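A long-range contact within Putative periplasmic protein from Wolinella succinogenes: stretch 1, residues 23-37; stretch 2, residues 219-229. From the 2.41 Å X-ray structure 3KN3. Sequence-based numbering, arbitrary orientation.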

# COMPACT_ATOMS: atom_id res chain seq x y z
N VAL A 23 1.40 -10.46 11.37
CA VAL A 23 0.05 -10.89 11.59
C VAL A 23 -0.19 -12.23 10.89
O VAL A 23 -0.66 -13.19 11.51
CB VAL A 23 -0.95 -9.86 11.08
CG1 VAL A 23 -2.36 -10.36 11.30
CG2 VAL A 23 -0.73 -8.52 11.78
N LEU A 24 0.16 -12.30 9.60
CA LEU A 24 -0.03 -13.50 8.79
C LEU A 24 0.74 -14.72 9.29
O LEU A 24 0.21 -15.82 9.31
CB LEU A 24 0.31 -13.21 7.33
CG LEU A 24 -0.57 -12.12 6.70
CD1 LEU A 24 -0.11 -11.73 5.32
CD2 LEU A 24 -2.01 -12.60 6.67
N ALA A 25 1.98 -14.53 9.73
CA ALA A 25 2.85 -15.66 10.08
C ALA A 25 2.35 -16.56 11.21
O ALA A 25 2.33 -17.78 11.07
CB ALA A 25 4.28 -15.20 10.34
N PRO A 26 1.94 -15.97 12.34
CA PRO A 26 1.41 -16.81 13.42
C PRO A 26 0.13 -17.53 12.99
O PRO A 26 -0.07 -18.70 13.32
CB PRO A 26 1.10 -15.81 14.54
CG PRO A 26 1.90 -14.60 14.20
CD PRO A 26 1.93 -14.54 12.71
N ALA A 27 -0.73 -16.84 12.25
CA ALA A 27 -1.96 -17.46 11.78
C ALA A 27 -1.68 -18.62 10.82
O ALA A 27 -2.37 -19.64 10.85
CB ALA A 27 -2.87 -16.44 11.13
N TYR A 28 -0.66 -18.47 9.98
CA TYR A 28 -0.32 -19.51 9.02
C TYR A 28 0.29 -20.73 9.72
O TYR A 28 -0.02 -21.88 9.40
CB TYR A 28 0.63 -18.96 7.94
CG TYR A 28 0.87 -19.91 6.78
CD1 TYR A 28 -0.19 -20.41 6.04
CD2 TYR A 28 2.16 -20.30 6.43
CE1 TYR A 28 0.01 -21.28 4.99
CE2 TYR A 28 2.37 -21.17 5.37
CZ TYR A 28 1.28 -21.65 4.65
OH TYR A 28 1.47 -22.52 3.59
N LYS A 29 1.16 -20.45 10.69
CA LYS A 29 1.79 -21.49 11.48
C LYS A 29 0.73 -22.33 12.18
O LYS A 29 0.84 -23.54 12.26
CB LYS A 29 2.73 -20.87 12.51
CG LYS A 29 3.51 -21.89 13.32
CD LYS A 29 4.27 -22.82 12.40
CE LYS A 29 4.89 -23.96 13.18
NZ LYS A 29 5.89 -23.45 14.14
N LYS A 30 -0.30 -21.65 12.68
CA LYS A 30 -1.41 -22.30 13.36
C LYS A 30 -2.25 -23.19 12.44
O LYS A 30 -2.66 -24.28 12.82
CB LYS A 30 -2.29 -21.25 14.03
CG LYS A 30 -3.72 -21.69 14.34
CD LYS A 30 -4.13 -21.25 15.74
CE LYS A 30 -3.65 -22.26 16.78
NZ LYS A 30 -3.33 -21.63 18.11
N ASP A 31 -2.50 -22.73 11.21
CA ASP A 31 -3.37 -23.49 10.32
C ASP A 31 -2.66 -24.62 9.61
O ASP A 31 -3.30 -25.54 9.12
CB ASP A 31 -4.00 -22.58 9.27
CG ASP A 31 -5.07 -21.69 9.83
OD1 ASP A 31 -5.64 -20.89 9.07
OD2 ASP A 31 -5.35 -21.79 11.05
N THR A 32 -1.34 -24.57 9.61
CA THR A 32 -0.60 -25.22 8.55
C THR A 32 0.67 -25.92 9.03
O THR A 32 1.17 -26.83 8.37
CB THR A 32 -0.30 -24.16 7.47
OG1 THR A 32 -0.70 -24.65 6.19
CG2 THR A 32 1.15 -23.77 7.45
N GLY A 33 1.18 -25.51 10.19
CA GLY A 33 2.45 -26.00 10.70
C GLY A 33 3.70 -25.42 10.03
O GLY A 33 4.81 -25.78 10.38
N VAL A 34 3.52 -24.53 9.05
CA VAL A 34 4.65 -23.96 8.33
C VAL A 34 5.11 -22.62 8.91
O VAL A 34 4.28 -21.74 9.18
CB VAL A 34 4.33 -23.73 6.85
CG1 VAL A 34 5.46 -22.92 6.17
CG2 VAL A 34 4.05 -25.04 6.12
N ASP A 35 6.42 -22.46 9.08
CA ASP A 35 7.00 -21.18 9.48
C ASP A 35 7.37 -20.27 8.30
O ASP A 35 8.16 -20.64 7.44
CB ASP A 35 8.23 -21.38 10.35
CG ASP A 35 7.89 -21.80 11.76
OD1 ASP A 35 6.89 -21.28 12.31
OD2 ASP A 35 8.62 -22.64 12.32
N LEU A 36 6.81 -19.07 8.30
CA LEU A 36 7.18 -18.02 7.38
C LEU A 36 8.51 -17.37 7.78
O LEU A 36 8.67 -16.89 8.89
CB LEU A 36 6.09 -16.95 7.38
CG LEU A 36 5.72 -16.38 6.02
CD1 LEU A 36 5.39 -17.52 5.08
CD2 LEU A 36 4.55 -15.41 6.17
N LYS A 37 9.46 -17.38 6.86
CA LYS A 37 10.74 -16.73 7.11
C LYS A 37 10.97 -15.69 6.01
O LYS A 37 10.92 -16.00 4.82
CB LYS A 37 11.88 -17.77 7.14
CG LYS A 37 11.86 -18.75 8.31
CD LYS A 37 12.23 -18.09 9.65
CE LYS A 37 13.67 -17.52 9.69
NZ LYS A 37 14.69 -18.51 10.19
N LYS A 219 5.54 -25.93 -4.17
CA LYS A 219 4.45 -26.48 -3.39
C LYS A 219 4.15 -25.60 -2.19
O LYS A 219 3.01 -25.17 -2.00
CB LYS A 219 4.78 -27.91 -2.96
CG LYS A 219 4.52 -28.90 -4.07
CD LYS A 219 4.85 -30.32 -3.68
CE LYS A 219 4.51 -31.30 -4.83
NZ LYS A 219 4.77 -32.69 -4.40
N GLY A 220 5.19 -25.31 -1.40
CA GLY A 220 5.05 -24.45 -0.25
C GLY A 220 4.48 -23.10 -0.65
O GLY A 220 3.64 -22.55 0.05
N ALA A 221 4.94 -22.57 -1.78
CA ALA A 221 4.47 -21.27 -2.26
C ALA A 221 2.97 -21.30 -2.60
O ALA A 221 2.20 -20.44 -2.17
CB ALA A 221 5.30 -20.81 -3.46
N LYS A 222 2.57 -22.29 -3.39
CA LYS A 222 1.17 -22.40 -3.78
C LYS A 222 0.25 -22.63 -2.56
O LYS A 222 -0.87 -22.10 -2.49
CB LYS A 222 1.01 -23.51 -4.83
CG LYS A 222 -0.42 -23.88 -5.14
CD LYS A 222 -1.05 -22.99 -6.19
CE LYS A 222 -2.49 -23.44 -6.48
NZ LYS A 222 -2.65 -24.94 -6.40
N GLN A 223 0.73 -23.39 -1.59
CA GLN A 223 -0.05 -23.62 -0.38
C GLN A 223 -0.32 -22.32 0.36
O GLN A 223 -1.45 -22.03 0.76
CB GLN A 223 0.66 -24.61 0.53
CG GLN A 223 -0.11 -24.94 1.79
CD GLN A 223 0.70 -25.80 2.75
OE1 GLN A 223 1.10 -26.91 2.41
NE2 GLN A 223 0.97 -25.28 3.95
N PHE A 224 0.72 -21.52 0.54
CA PHE A 224 0.57 -20.25 1.22
C PHE A 224 -0.38 -19.32 0.47
O PHE A 224 -1.22 -18.65 1.07
CB PHE A 224 1.92 -19.58 1.36
CG PHE A 224 1.86 -18.24 2.00
CD1 PHE A 224 1.44 -18.12 3.31
CD2 PHE A 224 2.22 -17.11 1.30
CE1 PHE A 224 1.39 -16.88 3.91
CE2 PHE A 224 2.17 -15.87 1.90
CZ PHE A 224 1.76 -15.76 3.20
N ILE A 225 -0.24 -19.29 -0.85
CA ILE A 225 -1.09 -18.44 -1.66
C ILE A 225 -2.55 -18.90 -1.59
O ILE A 225 -3.46 -18.08 -1.49
CB ILE A 225 -0.59 -18.40 -3.13
CG1 ILE A 225 0.64 -17.50 -3.26
CG2 ILE A 225 -1.69 -17.94 -4.07
CD1 ILE A 225 1.29 -17.59 -4.62
N ASP A 226 -2.78 -20.20 -1.63
CA ASP A 226 -4.14 -20.71 -1.54
C ASP A 226 -4.74 -20.36 -0.18
O ASP A 226 -5.91 -20.00 -0.07
CB ASP A 226 -4.17 -22.23 -1.77
CG ASP A 226 -3.84 -22.63 -3.20
OD1 ASP A 226 -3.82 -21.75 -4.09
OD2 ASP A 226 -3.60 -23.83 -3.44
N TRP A 227 -3.93 -20.44 0.87
CA TRP A 227 -4.39 -20.12 2.22
C TRP A 227 -4.88 -18.67 2.28
O TRP A 227 -5.99 -18.39 2.73
CB TRP A 227 -3.25 -20.38 3.20
CG TRP A 227 -3.50 -19.99 4.61
CD1 TRP A 227 -4.25 -20.67 5.52
CD2 TRP A 227 -2.98 -18.85 5.30
NE1 TRP A 227 -4.25 -20.01 6.72
CE2 TRP A 227 -3.47 -18.89 6.61
CE3 TRP A 227 -2.15 -17.79 4.92
CZ2 TRP A 227 -3.16 -17.91 7.57
CZ3 TRP A 227 -1.84 -16.81 5.86
CH2 TRP A 227 -2.35 -16.88 7.17
N ILE A 228 -4.05 -17.76 1.78
CA ILE A 228 -4.37 -16.34 1.72
C ILE A 228 -5.67 -16.08 0.93
O ILE A 228 -6.53 -15.31 1.33
CB ILE A 228 -3.23 -15.61 1.03
CG1 ILE A 228 -2.04 -15.46 1.98
CG2 ILE A 228 -3.70 -14.27 0.49
CD1 ILE A 228 -2.19 -14.35 2.98
N VAL A 229 -5.78 -16.74 -0.20
CA VAL A 229 -6.89 -16.54 -1.10
C VAL A 229 -8.19 -17.19 -0.58
O VAL A 229 -9.28 -16.80 -0.99
CB VAL A 229 -6.49 -17.11 -2.46
CG1 VAL A 229 -7.53 -18.06 -2.99
CG2 VAL A 229 -6.14 -15.99 -3.43
O HOH W 1 4.17 -23.01 2.60

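Two helices cross at 105° with their axes 11.6 Å apart at closest approach; across the two stretches, no two touching residues are closer than 188 positions in sequence. That spacing leaves room for large side chains, and three aromatic rings fill it: Tyr-28 from the first helix, Phe-224 and Trp-227 from the second. All three have chi1 near t and chi2 between 56° and 77°.

Trp-227 is the knob. Its CA-to-CB bond points toward the first helix, and chi1 at 175° carries the indole into a hole formed by Leu-24, Ala-27, Tyr-28 and Asp-31, the i, i+3, i+4, i+7 pattern of one helical side. Each wall residue suits its position. Ala-27 is short enough for the indole to lie close to the backbone, with its C atom 3.6 Å from CZ2 of Trp-227. Tyr-28 covers one face of the indole, and its CB stands 3.9 Å from the centroid of the six-membered ring, almost on the ring normal, a CH-pi contact. Asp-31 lies at the indole edge, where chi1 at -73° brings its OD1 2.9 Å from NE1 of Trp-227. The N-H...O angle of 178° makes this a nearly straight hydrogen bond, satisfying the one polar atom of the indole, although the position of OD1 is less certain than the distance suggests.

Tyr-28 starts sideways from its CA, yet its end comes nearer the second helix. With chi1 at -171° the ring reaches along that helix, where Phe-224 presents an edge to its face; the centroids are 5.0 Å apart and the planes inclined at 77°. The hydroxyl thus arrives at polar company in a buried setting. NE2 of Gln-223 donates a weak hydrogen bond to OH of Tyr-28 at 2.8 Å, and a water lies 2.9 Å from the same OH while donating to O of Gly-220 at 2.6 Å. Gln-223 reaches this place with chi1 and chi2 both t, an extended chain whose NE2 also comes within 2.9 Å of OG1 of Thr-32.

Aliphatic residues close the remaining space. Leu-24, in the common m,t rotamer, places CD2 4.1 Å from CD1 of Ile-228, whose m,m conformation brings its end nearer than its sideways CB would imply. Beyond the helix, Gly-33 takes a positive phi of 76°, which favours glycine, and the chain then runs into a strand. From there Leu-36, its chi1 off the wells at -139°, covers a face of Phe-224, with CD2 4.1 Å from CZ of that ring.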